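Local coordinates for phosphothreonine lyase ospF (Shigella flexneri, PDB 3I0U), which acts as a secreted type III effector and phosphothreonine lyase, probably removing phosphate from phosphothreonine in host signalling kinases by elimination, at residues A[38-41]-A[42-46]; A[69-72]-A[73-76]; A[157-160]-A[161-165]; A[144-147]-A[148-151]. All blocks are in the same frame, centred on the assembly; numbering follows the deposited sequence.

Contact 1: A[38-41]-A[42-46]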
loop_
_atom_site.group_PDB
_atom_site.type_symbol
_atom_site.label_atom_id
_atom_site.label_comp_id
_atom_site.label_asym_id
_atom_site.label_seq_id
_atom_site.Cartn_x
_atom_site.Cartn_y
_atom_site.Cartn_z
ATOM N N THR A 38 -8.839 10.071 12.627
ATOM C CA THR A 38 -8.474 9.004 13.539
ATOM C C THR A 38 -9.110 7.726 12.972
ATOM O O THR A 38 -9.977 7.821 12.086
ATOM C CB THR A 38 -9.030 9.324 14.928
ATOM O OG1 THR A 38 -10.448 9.229 14.862
ATOM C CG2 THR A 38 -8.668 10.743 15.350
ATOM N N TYR A 39 -8.699 6.559 13.481
ATOM C CA TYR A 39 -9.422 5.299 13.221
ATOM C C TYR A 39 -10.938 5.328 13.414
ATOM O O TYR A 39 -11.669 4.906 12.505
ATOM C CB TYR A 39 -8.886 4.137 14.032
ATOM C CG TYR A 39 -9.393 2.808 13.516
ATOM C CD1 TYR A 39 -9.043 2.367 12.226
ATOM C CD2 TYR A 39 -10.210 1.995 14.302
ATOM C CE1 TYR A 39 -9.457 1.170 11.740
ATOM C CE2 TYR A 39 -10.658 0.767 13.816
ATOM C CZ TYR A 39 -10.266 0.377 12.515
ATOM O OH TYR A 39 -10.664 -0.824 11.982
ATOM N N SER A 40 -11.422 5.816 14.554
ATOM C CA SER A 40 -12.867 5.844 14.725
ATOM C C SER A 40 -13.552 6.803 13.741
ATOM O O SER A 40 -14.672 6.525 13.316
ATOM C CB SER A 40 -13.328 6.053 16.178
ATOM O OG SER A 40 -13.114 7.371 16.604
ATOM N N ASP A 41 -12.890 7.892 13.355
ATOM C CA ASP A 41 -13.463 8.797 12.354
ATOM C C ASP A 41 -13.710 8.107 11.015
ATOM O O ASP A 41 -14.794 8.262 10.458
ATOM C CB ASP A 41 -12.608 10.041 12.118
ATOM C CG ASP A 41 -12.499 10.933 13.336
ATOM O OD1 ASP A 41 -13.433 10.979 14.162
ATOM O OD2 ASP A 41 -11.446 11.598 13.465
ATOM N N ILE A 42 -12.733 7.339 10.509
ATOM C CA ILE A 42 -12.921 6.598 9.254
ATOM C C ILE A 42 -13.933 5.453 9.387
ATOM O O ILE A 42 -14.535 5.043 8.386
ATOM C CB ILE A 42 -11.604 6.104 8.608
ATOM C CG1 ILE A 42 -10.876 5.074 9.477
ATOM C CG2 ILE A 42 -10.657 7.261 8.334
ATOM C CD1 ILE A 42 -9.873 4.283 8.721
ATOM N N CYS A 43 -14.184 4.981 10.617
ATOM C CA CYS A 43 -15.179 3.914 10.829
ATOM C C CYS A 43 -16.634 4.356 10.638
ATOM O O CYS A 43 -17.513 3.535 10.400
ATOM C CB CYS A 43 -14.945 3.222 12.164
ATOM S SG CYS A 43 -13.514 2.126 12.064
ATOM N N GLN A 44 -16.857 5.666 10.694
ATOM C CA GLN A 44 -18.174 6.277 10.659
ATOM C C GLN A 44 -18.432 7.057 9.395
ATOM O O GLN A 44 -19.579 7.309 9.037
ATOM C CB GLN A 44 -18.290 7.177 11.856
ATOM C CG GLN A 44 -18.205 6.340 13.105
ATOM C CD GLN A 44 -17.662 7.089 14.266
ATOM O OE1 GLN A 44 -18.307 8.002 14.800
ATOM N NE2 GLN A 44 -16.481 6.701 14.698
ATOM N N SER A 45 -17.344 7.421 8.731
ATOM C CA SER A 45 -17.330 8.070 7.428
ATOM C C SER A 45 -18.111 7.286 6.371
ATOM O O SER A 45 -17.527 6.484 5.624
ATOM C CB SER A 45 -15.862 8.219 6.955
ATOM O OG SER A 45 -15.291 9.483 7.278
ATOM N N PHE A 46 -19.421 7.511 6.309
ATOM C CA PHE A 46 -20.214 6.948 5.223
ATOM C C PHE A 46 -19.609 7.429 3.887
ATOM O O PHE A 46 -19.085 6.608 3.130
ATOM C CB PHE A 46 -21.669 7.321 5.365
ATOM C CG PHE A 46 -22.452 6.451 6.347
ATOM C CD1 PHE A 46 -21.805 5.651 7.306
ATOM C CD2 PHE A 46 -23.877 6.472 6.328
ATOM C CE1 PHE A 46 -22.554 4.881 8.206
ATOM C CE2 PHE A 46 -24.629 5.705 7.225
ATOM C CZ PHE A 46 -23.988 4.912 8.164
#
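Y39 and C43, one helical turn apart, bring an aromatic ring under a sulfur. From CB the Y39 side chain sets off away from I42-F46, with CG anti to the backbone N (chi1 -166°), and it is the ring that comes back to the later turn. Y39 CD1 approaches I42 CD1 at 4.1 Å, the two side chains crossing at roughly a right angle. Over one face sits C43 SG, nearest to Y39 CE2 at 3.6 Å. The sulfur is 3.8 Å from the Y39 ring centroid and displaced toward the rim, a Cys sulfur-aromatic contact. At the tip, OH is hydrogen-bonded to T115 O and M117 N, which ties the ring to the end of strand 111-115.

The short helix 39-44 that carries these residues illustrates a capping box. T38, at the N-cap, accepts the D41 amide on OG1 (D41 N to T38 OG1, 3.2 Å), while T38 N gives its hydrogen to D41 OD2 at 3.1 Å, meeting it from above the carboxylate plane. Past the cap, I42 N bonds to T38 O at 3.2 Å and C43 N to Y39 O at 3.1 Å. S45 N bonds to D41 O. I42 is buried, its side chain resting on I64, F95 and I114.

Contact 2: A[69-72]-A[73-76]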
loop_
_atom_site.group_PDB
_atom_site.type_symbol
_atom_site.label_atom_id
_atom_site.label_comp_id
_atom_site.label_asym_id
_atom_site.label_seq_id
_atom_site.Cartn_x
_atom_site.Cartn_y
_atom_site.Cartn_z
ATOM N N GLU A 69 -9.427 11.190 -5.423
ATOM C CA GLU A 69 -10.317 11.574 -6.530
ATOM C C GLU A 69 -9.584 12.114 -7.770
ATOM O O GLU A 69 -10.131 12.129 -8.881
ATOM C CB GLU A 69 -11.483 12.479 -6.067
ATOM C CG GLU A 69 -11.148 13.894 -5.582
ATOM C CD GLU A 69 -12.256 14.923 -5.927
ATOM O OE1 GLU A 69 -12.030 16.126 -5.697
ATOM O OE2 GLU A 69 -13.349 14.555 -6.427
ATOM N N ASN A 70 -8.352 12.558 -7.555
ATOM C CA ASN A 70 -7.430 12.825 -8.625
ATOM C C ASN A 70 -6.247 11.877 -8.573
ATOM O O ASN A 70 -5.230 12.229 -8.022
ATOM C CB ASN A 70 -6.983 14.274 -8.574
ATOM C CG ASN A 70 -8.051 15.212 -9.100
ATOM O OD1 ASN A 70 -8.636 14.977 -10.169
ATOM N ND2 ASN A 70 -8.333 16.278 -8.346
ATOM N N PRO A 71 -6.376 10.680 -9.184
ATOM C CA PRO A 71 -5.279 9.715 -9.206
ATOM C C PRO A 71 -3.987 10.299 -9.813
ATOM O O PRO A 71 -4.043 11.136 -10.721
ATOM C CB PRO A 71 -5.833 8.571 -10.089
ATOM C CG PRO A 71 -6.953 9.184 -10.876
ATOM C CD PRO A 71 -7.543 10.191 -9.952
ATOM N N GLN A 72 -2.848 9.880 -9.278
ATOM C CA GLN A 72 -1.554 10.273 -9.809
ATOM C C GLN A 72 -1.061 9.265 -10.825
ATOM O O GLN A 72 -0.116 9.537 -11.603
ATOM C CB GLN A 72 -0.538 10.394 -8.698
ATOM C CG GLN A 72 -0.547 11.718 -8.001
ATOM C CD GLN A 72 0.240 11.660 -6.701
ATOM O OE1 GLN A 72 0.020 12.468 -5.795
ATOM N NE2 GLN A 72 1.143 10.678 -6.581
ATOM N N SER A 73 -1.714 8.111 -10.831
ATOM C CA SER A 73 -1.463 7.118 -11.825
ATOM C C SER A 73 -2.738 6.976 -12.623
ATOM O O SER A 73 -3.586 6.153 -12.302
ATOM C CB SER A 73 -1.052 5.808 -11.155
ATOM O OG SER A 73 -0.186 6.074 -10.062
ATOM N N LYS A 74 -2.881 7.759 -13.678
ATOM C CA LYS A 74 -4.162 7.804 -14.396
ATOM C C LYS A 74 -4.587 6.573 -15.241
ATOM O O LYS A 74 -5.544 6.666 -15.986
ATOM C CB LYS A 74 -4.279 9.117 -15.192
ATOM C CG LYS A 74 -4.385 10.372 -14.307
ATOM C CD LYS A 74 -3.777 11.597 -15.004
ATOM C CE LYS A 74 -3.307 12.673 -13.996
ATOM N NZ LYS A 74 -2.216 12.250 -13.042
ATOM N N GLY A 75 -3.931 5.423 -15.104
ATOM C CA GLY A 75 -4.320 4.208 -15.851
ATOM C C GLY A 75 -4.917 3.100 -14.990
ATOM O O GLY A 75 -5.325 3.358 -13.861
ATOM N N ASP A 76 -4.955 1.867 -15.521
ATOM C CA ASP A 76 -5.561 0.679 -14.861
ATOM C C ASP A 76 -4.817 0.135 -13.631
ATOM O O ASP A 76 -3.582 0.173 -13.581
ATOM C CB ASP A 76 -5.620 -0.498 -15.828
ATOM C CG ASP A 76 -6.235 -0.146 -17.176
ATOM O OD1 ASP A 76 -7.461 0.111 -17.196
ATOM O OD2 ASP A 76 -5.499 -0.182 -18.217
#
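P71 and K74 meet round a turn of the irregular segment that leads from strand 63-68 toward strand 77-78, an instructive case of a lysine used for its chain as well as its amino group. At the start of 69-72, E69 is paired through its backbone with G52, at the hairpin of strands 47-50 and 53-56. P71 is the first residue of 69-72 to touch the later half. P71 CB is directed toward 73-76 and lies 4.0 Å from S73 O. P71 CG is 4.4 Å from K74 CG, so the start of the lysine chain runs past the proline ring. The carbonyl of the same residue does the polar work: K74 NZ donates a hydrogen bond to P71 O at 3.2 Å, in the carbonyl plane and on a lone pair, with a C=O...N angle of 139°. The lysine is extended as far as CE and then bends at its last torsion (chi4 62°), which turns the ammonium group to the P71 carbonyl three residues back, and K74 CE also packs 3.7 Å from P71 O.

Q72 comes next and turns its side chain away from 73-76, NE2 making a weak hydrogen bond to S107 O. Its amide and that of S73 share one acceptor, D110 OD2, so two successive N-H groups hold the carboxylate at the bend. S73 is buried at this corner, where its side chain touches D139.

Beyond it, G75 and D76 form backbone hydrogen bonds with S138, just past strand 132-137, and D76 OD2 bonds to S143 OG, in the loop that leads on to helix 147-166.

Contact 3: A[157-160]-A[161-165]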
loop_
_atom_site.group_PDB
_atom_site.type_symbol
_atom_site.label_atom_id
_atom_site.label_comp_id
_atom_site.label_asym_id
_atom_site.label_seq_id
_atom_site.Cartn_x
_atom_site.Cartn_y
_atom_site.Cartn_z
ATOM N N ILE A 157 7.195 1.746 0.861
ATOM C CA ILE A 157 7.127 0.501 1.638
ATOM C C ILE A 157 8.198 0.546 2.750
ATOM O O ILE A 157 7.936 0.298 3.936
ATOM C CB ILE A 157 7.328 -0.754 0.754
ATOM C CG1 ILE A 157 6.200 -0.941 -0.287
ATOM C CG2 ILE A 157 7.513 -1.971 1.601
ATOM C CD1 ILE A 157 4.746 -0.798 0.249
ATOM N N MET A 158 9.403 0.917 2.365
ATOM C CA MET A 158 10.509 1.057 3.299
ATOM C C MET A 158 10.083 1.956 4.463
ATOM O O MET A 158 10.410 1.700 5.616
ATOM C CB MET A 158 11.702 1.693 2.618
ATOM C CG MET A 158 12.441 0.811 1.632
ATOM S SD MET A 158 13.972 1.630 0.955
ATOM C CE MET A 158 14.888 2.020 2.461
ATOM N N CYS A 159 9.322 2.986 4.138
ATOM C CA CYS A 159 8.943 3.993 5.069
ATOM C C CYS A 159 7.778 3.580 5.988
ATOM O O CYS A 159 7.796 3.850 7.195
ATOM C CB CYS A 159 8.544 5.168 4.249
ATOM S SG CYS A 159 8.672 6.543 5.167
ATOM N N LEU A 160 6.776 2.912 5.437
ATOM C CA LEU A 160 5.841 2.170 6.257
ATOM C C LEU A 160 6.521 1.195 7.209
ATOM O O LEU A 160 6.326 1.306 8.406
ATOM C CB LEU A 160 4.839 1.430 5.379
ATOM C CG LEU A 160 3.951 2.219 4.392
ATOM C CD1 LEU A 160 3.026 1.273 3.628
ATOM C CD2 LEU A 160 3.137 3.336 5.096
ATOM N N GLU A 161 7.346 0.282 6.683
ATOM C CA GLU A 161 8.115 -0.695 7.485
ATOM C C GLU A 161 8.800 -0.004 8.678
ATOM O O GLU A 161 8.613 -0.363 9.845
ATOM C CB GLU A 161 9.152 -1.432 6.611
ATOM C CG GLU A 161 8.613 -2.600 5.759
ATOM C CD GLU A 161 8.199 -3.834 6.577
ATOM O OE1 GLU A 161 7.068 -4.358 6.416
ATOM O OE2 GLU A 161 9.023 -4.305 7.374
ATOM N N SER A 162 9.526 1.048 8.365
ATOM C CA SER A 162 10.346 1.773 9.304
ATOM C C SER A 162 9.518 2.425 10.425
ATOM O O SER A 162 9.905 2.440 11.577
ATOM C CB SER A 162 11.096 2.826 8.512
ATOM O OG SER A 162 11.617 3.798 9.354
ATOM N N ASN A 163 8.365 2.960 10.079
ATOM C CA ASN A 163 7.534 3.617 11.065
ATOM C C ASN A 163 6.880 2.639 12.014
ATOM O O ASN A 163 6.732 2.937 13.199
ATOM C CB ASN A 163 6.445 4.442 10.390
ATOM C CG ASN A 163 6.903 5.829 10.038
ATOM O OD1 ASN A 163 7.480 6.067 8.984
ATOM N ND2 ASN A 163 6.654 6.749 10.910
ATOM N N LEU A 164 6.467 1.483 11.497
ATOM C CA LEU A 164 5.890 0.429 12.329
ATOM C C LEU A 164 6.914 -0.167 13.238
ATOM O O LEU A 164 6.654 -0.329 14.407
ATOM C CB LEU A 164 5.330 -0.669 11.458
ATOM C CG LEU A 164 3.848 -0.796 11.109
ATOM C CD1 LEU A 164 2.953 0.369 11.588
ATOM C CD2 LEU A 164 3.727 -1.061 9.646
ATOM N N LEU A 165 8.101 -0.459 12.704
ATOM C CA LEU A 165 9.156 -1.089 13.504
ATOM C C LEU A 165 9.608 -0.186 14.652
ATOM O O LEU A 165 9.872 -0.634 15.764
ATOM C CB LEU A 165 10.325 -1.555 12.609
ATOM C CG LEU A 165 11.598 -2.131 13.258
ATOM C CD1 LEU A 165 11.234 -3.434 14.011
ATOM C CD2 LEU A 165 12.735 -2.360 12.246
#
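Helix 147-166 passes through I157-L165 on the way to its C-terminal end, and the contact between I157 and E161 shows how one face of such a helix is put to use. E161 N donates to I157 O at 2.8 Å, a bond straight at both ends, and S162 N to M158 O, N163 N to C159 O and L164 N to L160 O (3.1 Å) continue the alpha-helical pattern.

The E161 side chain stays close to the earlier turn before leaving it. E161 CB is 3.4 Å from I157 O, and E161 CG lies 4.3 Å from I157 CG2, apolar against apolar. The chain then folds at its second torsion (chi2 -70°), which carries the carboxylate off the helix to consecutive backbone amides: OE1 takes the N-H groups of Y186 and V187, and OE2 that of K185. Three N-H groups grip the carboxylate where the chain enters strand 187-191, and such a set of amides would probably favour the charged form.

A turn further on, L164 CD2 comes to 3.7 Å from L160 O. The two buried leucines both reach L98 of helix 91-102 and I84 of strand 80-84, while I157 rests on F82 and W184. M158 instead is exposed, its side chain about 4 Å from a bound MPD molecule, probably a crystallisation additive. An apolar face of I157, L160 and L164, laid on strand 80-84 and against helix 91-102, is typical of a helix packed on an antiparallel sheet.

Contact 4: A[144-147]-A[148-151]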
loop_
_atom_site.group_PDB
_atom_site.type_symbol
_atom_site.label_atom_id
_atom_site.label_comp_id
_atom_site.label_asym_id
_atom_site.label_seq_id
_atom_site.Cartn_x
_atom_site.Cartn_y
_atom_site.Cartn_z
ATOM N N GLN A 144 1.538 0.091 -18.084
ATOM C CA GLN A 144 2.902 -0.052 -17.568
ATOM C C GLN A 144 3.221 0.876 -16.406
ATOM O O GLN A 144 2.472 1.806 -16.085
ATOM C CB GLN A 144 3.932 0.122 -18.682
ATOM C CG GLN A 144 3.892 -0.939 -19.739
ATOM C CD GLN A 144 5.249 -1.115 -20.376
ATOM O OE1 GLN A 144 5.575 -0.498 -21.424
ATOM N NE2 GLN A 144 6.085 -1.929 -19.726
ATOM N N TYR A 145 4.356 0.609 -15.781
ATOM C CA TYR A 145 4.820 1.406 -14.676
ATOM C C TYR A 145 6.030 2.217 -15.047
ATOM O O TYR A 145 6.956 1.692 -15.644
ATOM C CB TYR A 145 5.186 0.480 -13.551
ATOM C CG TYR A 145 4.017 -0.292 -13.023
ATOM C CD1 TYR A 145 2.934 0.369 -12.450
ATOM C CD2 TYR A 145 4.000 -1.690 -13.061
ATOM C CE1 TYR A 145 1.866 -0.331 -11.932
ATOM C CE2 TYR A 145 2.933 -2.407 -12.529
ATOM C CZ TYR A 145 1.875 -1.712 -11.965
ATOM O OH TYR A 145 0.798 -2.373 -11.433
ATOM N N SER A 146 6.028 3.494 -14.671
ATOM C CA SER A 146 7.196 4.323 -14.864
ATOM C C SER A 146 8.174 4.021 -13.773
ATOM O O SER A 146 7.790 3.584 -12.705
ATOM C CB SER A 146 6.830 5.793 -14.836
ATOM O OG SER A 146 6.545 6.189 -13.532
ATOM N N ALA A 147 9.444 4.288 -14.039
ATOM C CA ALA A 147 10.498 4.093 -13.054
ATOM C C ALA A 147 10.351 4.914 -11.743
ATOM O O ALA A 147 10.781 4.461 -10.686
ATOM C CB ALA A 147 11.820 4.335 -13.686
ATOM N N LEU A 148 9.742 6.098 -11.835
ATOM C CA LEU A 148 9.629 7.014 -10.715
ATOM C C LEU A 148 8.585 6.470 -9.829
ATOM O O LEU A 148 8.775 6.450 -8.594
ATOM C CB LEU A 148 9.139 8.391 -11.138
ATOM C CG LEU A 148 9.618 9.684 -10.457
ATOM C CD1 LEU A 148 8.559 10.725 -10.637
ATOM C CD2 LEU A 148 9.998 9.590 -8.994
ATOM N N LEU A 149 7.480 6.028 -10.450
ATOM C CA LEU A 149 6.382 5.432 -9.703
ATOM C C LEU A 149 6.949 4.285 -8.887
ATOM O O LEU A 149 6.837 4.282 -7.672
ATOM C CB LEU A 149 5.287 4.935 -10.643
ATOM C CG LEU A 149 3.794 4.926 -10.217
ATOM C CD1 LEU A 149 3.137 3.650 -10.689
ATOM C CD2 LEU A 149 3.554 5.086 -8.717
ATOM N N LEU A 150 7.609 3.354 -9.574
ATOM C CA LEU A 150 8.222 2.196 -8.931
ATOM C C LEU A 150 9.227 2.527 -7.850
ATOM O O LEU A 150 9.292 1.832 -6.842
ATOM C CB LEU A 150 8.881 1.286 -9.952
ATOM C CG LEU A 150 7.954 0.639 -10.970
ATOM C CD1 LEU A 150 8.782 -0.039 -12.031
ATOM C CD2 LEU A 150 7.000 -0.343 -10.289
ATOM N N HIS A 151 9.992 3.588 -8.059
ATOM C CA HIS A 151 10.882 4.082 -7.047
ATOM C C HIS A 151 10.054 4.573 -5.867
ATOM O O HIS A 151 10.261 4.106 -4.740
ATOM C CB HIS A 151 11.782 5.180 -7.586
ATOM C CG HIS A 151 12.803 5.638 -6.603
ATOM N ND1 HIS A 151 13.722 4.784 -6.029
ATOM C CD2 HIS A 151 13.041 6.859 -6.071
ATOM C CE1 HIS A 151 14.488 5.463 -5.195
ATOM N NE2 HIS A 151 14.098 6.725 -5.205
#
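S146 OG has two hydrogen-bond partners: L149 N donates to it at 3.2 Å with an N-H...O angle of 161°, and D139 OD2 makes a further hydrogen bond to it. This is the N-cap of helix 147-166, where a serine hydroxyl stands in for the carbonyl that a first-turn amide lacks. The hydroxyl sits between the backbone N and the carbonyl carbon (chi1 73°), a position that aims it at the amide three residues ahead, and S146 OG also lies 3.4 Å from L149 CB. The D139 carboxylate may add to the hydroxyl's pull on that amide, since a negative group is favourably placed at a helix N-terminus. Regular helical bonding follows at once, with L150 N to S146 O at 3.1 Å and H151 N to A147 O at 2.9 Å.

Just ahead of the cap, Y145 leans toward the first turn. Y145 CB packs 3.8 Å from L150 CG, and the two side chains cross at about a right angle. L149 comes at the ring slantwise. Y145 OH is bonded to D80 OD2, so the phenol ties the entry to the helix to strand 80-84, and F212 meets the ring from helix 211-217. L150 is buried between that helix and helix 11-22. H151 carries its ring away from 144-147 toward Y25, where NE2 bonds to P26 O. Closest of the apolar pairs here are Y145 CD1 and L149 CD1, 3.7 Å apart.

How the contacts relate
The four contacts follow the chain in the order 1, 2, 4, 3, and contact 2 and contact 4 alone touch, where S73 OG packs 4.1 Å from L149 CD2. D139 joins them further, lying against S73 and bonding to the N-cap serine of contact 4. Contacts 3 and 4 share helix 147-166, their centres 20 Å apart and nearest atoms about 7 Å. Contact 1 stands at the far end, its centre 32 Å from that of contact 4 across the middle of the chain; yet helix 91-102 serves both it, through P92 and F95, and contact 3, through L98 and L101. The MPD molecule lies beside contact 3.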